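Local atomic coordinates of E3 SUMO-protein ligase SIZ2 (Saccharomyces cerevisiae, PDB entry 6U75), a protein that acts as a SUMO E3 ligase of the PIAS family, promoting attachment of SUMO to target proteins, and binds zinc and double-stranded DNA. Residues G57-F62 with D127-I132. Residues are numbered along the deposited sequence; the frame is centred on the assembly and turned at random.
Sequences GFSIPF and DKEYSI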
loop_
_atom_site.group_PDB
_atom_site.type_symbol
_atom_site.label_atom_id
_atom_site.label_comp_id
_atom_site.label_asym_id
_atom_site.label_seq_id
_atom_site.Cartn_x
_atom_site.Cartn_y
_atom_site.Cartn_z
ATOM N N GLY A 57 15.397 3.797 -1.385
ATOM C CA GLY A 57 15.500 2.512 -0.726
ATOM C C GLY A 57 16.831 2.359 -0.018
ATOM O O GLY A 57 17.796 3.065 -0.307
ATOM N N PHE A 58 16.863 1.425 0.928
ATOM C CA PHE A 58 18.113 1.099 1.602
ATOM C C PHE A 58 19.087 0.482 0.607
ATOM O O PHE A 58 18.739 -0.449 -0.125
ATOM C CB PHE A 58 17.865 0.138 2.765
ATOM C CG PHE A 58 17.290 0.794 3.991
ATOM C CD1 PHE A 58 17.807 1.989 4.469
ATOM C CD2 PHE A 58 16.233 0.210 4.669
ATOM C CE1 PHE A 58 17.279 2.588 5.596
ATOM C CE2 PHE A 58 15.701 0.805 5.796
ATOM C CZ PHE A 58 16.223 1.996 6.260
ATOM N N SER A 59 20.309 1.006 0.582
ATOM C CA SER A 59 21.351 0.548 -0.336
ATOM C C SER A 59 22.261 -0.403 0.433
ATOM O O SER A 59 23.225 0.012 1.077
ATOM C CB SER A 59 22.123 1.729 -0.910
ATOM O OG SER A 59 23.212 1.289 -1.704
ATOM N N ILE A 60 21.947 -1.692 0.363
ATOM C CA ILE A 60 22.745 -2.713 1.038
ATOM C C ILE A 60 24.097 -2.787 0.336
ATOM O O ILE A 60 24.150 -3.083 -0.866
ATOM C CB ILE A 60 22.033 -4.075 1.037
ATOM C CG1 ILE A 60 20.651 -3.942 1.687
ATOM C CG2 ILE A 60 22.877 -5.115 1.769
ATOM C CD1 ILE A 60 19.876 -5.238 1.765
ATOM N N PRO A 61 25.203 -2.524 1.024
ATOM C CA PRO A 61 26.510 -2.529 0.364
ATOM C C PRO A 61 27.104 -3.930 0.292
ATOM O O PRO A 61 26.583 -4.892 0.858
ATOM C CB PRO A 61 27.349 -1.621 1.268
ATOM C CG PRO A 61 26.793 -1.864 2.626
ATOM C CD PRO A 61 25.318 -2.158 2.448
ATOM N N PHE A 62 28.220 -4.025 -0.429
ATOM C CA PHE A 62 29.040 -5.224 -0.558
ATOM C C PHE A 62 28.399 -6.293 -1.433
ATOM O O PHE A 62 29.003 -7.355 -1.622
ATOM C CB PHE A 62 29.369 -5.841 0.810
ATOM C CG PHE A 62 29.802 -4.833 1.835
ATOM C CD1 PHE A 62 30.685 -3.821 1.499
ATOM C CD2 PHE A 62 29.311 -4.885 3.128
ATOM C CE1 PHE A 62 31.079 -2.888 2.436
ATOM C CE2 PHE A 62 29.700 -3.954 4.070
ATOM C CZ PHE A 62 30.585 -2.954 3.723
ATOM N N ASP A 127 22.417 7.707 8.546
ATOM C CA ASP A 127 23.006 6.553 9.214
ATOM C C ASP A 127 23.267 5.393 8.266
ATOM O O ASP A 127 24.156 4.575 8.529
ATOM C CB ASP A 127 22.090 6.078 10.345
ATOM C CG ASP A 127 21.849 7.148 11.389
ATOM O OD1 ASP A 127 22.266 8.305 11.164
ATOM O OD2 ASP A 127 21.248 6.833 12.437
ATOM N N LYS A 128 22.515 5.304 7.171
ATOM C CA LYS A 128 22.647 4.220 6.210
ATOM C C LYS A 128 22.637 4.791 4.800
ATOM O O LYS A 128 22.079 5.863 4.551
ATOM C CB LYS A 128 21.517 3.193 6.367
ATOM C CG LYS A 128 21.660 2.301 7.594
ATOM C CD LYS A 128 20.402 1.482 7.856
ATOM C CE LYS A 128 20.122 0.488 6.738
ATOM N NZ LYS A 128 18.897 -0.317 7.008
ATOM N N GLU A 129 23.265 4.069 3.878
ATOM C CA GLU A 129 23.310 4.501 2.491
ATOM C C GLU A 129 21.970 4.246 1.813
ATOM O O GLU A 129 21.276 3.270 2.110
ATOM C CB GLU A 129 24.427 3.778 1.738
ATOM C CG GLU A 129 25.815 4.051 2.291
ATOM C CD GLU A 129 26.903 3.323 1.528
ATOM O OE1 GLU A 129 27.912 2.935 2.153
ATOM O OE2 GLU A 129 26.746 3.134 0.304
ATOM N N TYR A 130 21.608 5.141 0.896
ATOM C CA TYR A 130 20.326 5.070 0.210
ATOM C C TYR A 130 20.530 5.099 -1.298
ATOM O O TYR A 130 21.501 5.665 -1.802
ATOM C CB TYR A 130 19.403 6.229 0.622
ATOM C CG TYR A 130 18.928 6.165 2.058
ATOM C CD1 TYR A 130 19.656 6.761 3.078
ATOM C CD2 TYR A 130 17.750 5.513 2.391
ATOM C CE1 TYR A 130 19.227 6.703 4.390
ATOM C CE2 TYR A 130 17.312 5.452 3.699
ATOM C CZ TYR A 130 18.053 6.049 4.694
ATOM O OH TYR A 130 17.620 5.990 5.999
ATOM N N SER A 131 19.600 4.468 -2.009
ATOM C CA SER A 131 19.515 4.532 -3.460
ATOM C C SER A 131 18.285 5.345 -3.838
ATOM O O SER A 131 17.183 5.077 -3.341
ATOM C CB SER A 131 19.433 3.134 -4.075
ATOM O OG SER A 131 20.636 2.413 -3.880
ATOM N N ILE A 132 18.479 6.329 -4.712
ATOM C CA ILE A 132 17.429 7.221 -5.185
ATOM C C ILE A 132 17.225 6.954 -6.668
ATOM O O ILE A 132 18.187 6.987 -7.446
ATOM C CB ILE A 132 17.798 8.696 -4.942
ATOM C CG1 ILE A 132 18.001 8.966 -3.447
ATOM C CG2 ILE A 132 16.736 9.616 -5.522
ATOM C CD1 ILE A 132 16.735 8.886 -2.620
#
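Lys128 brings its ammonium group squarely over the ring of Phe58, a cation-pi contact with NZ 3.3 Å from the ring centroid and almost exactly on the ring normal. The lysine chain gets there by bending at chi3 (65°), which also lays CE against the same face, 3.6 Å from Phe58 CD1. Phe58 and Tyr130 both keep CG beside the backbone N, anti to the carbonyl carbon. They form a non-hydrogen-bonded pair whose CB bonds diverge, yet the two side chains lie side by side and point the same way. The rings are inclined by 33° and touch at Phe58 CE1 and Tyr130 CE2, 3.4 Å apart. An alanine in place of Phe58 would probably leave the Lys128 ammonium without its aromatic partner and strip this flank of Tyr130 of its apolar cover.

The backbones beneath form an antiparallel ladder. Gly57 and Ser131 are a hydrogen-bonded pair, with Ser131 N to Gly57 O at 2.8 Å, nearly straight, and Gly57 N returning a bond to Ser131 O. Two residues on from Gly57, Ser59 N reaches Glu129 O at 2.9 Å, approaching from above the carbonyl plane. Ser59 turns OG anti to its backbone N (chi1 175°), and its CB rests 3.4 Å from Ser131 OG; the carboxylate of Glu65 binds both hydroxyls, one oxygen to each.

Within the PINIT domain, the contact lies on the antiparallel pairing of strands 50-58 and 130-139, near where the chain leaves one and enters the other. Strand 12-21 joins the other edge of 130-139 through backbone hydrogen bonds between Tyr130 and Leu21 and between Ile132 and Lys19.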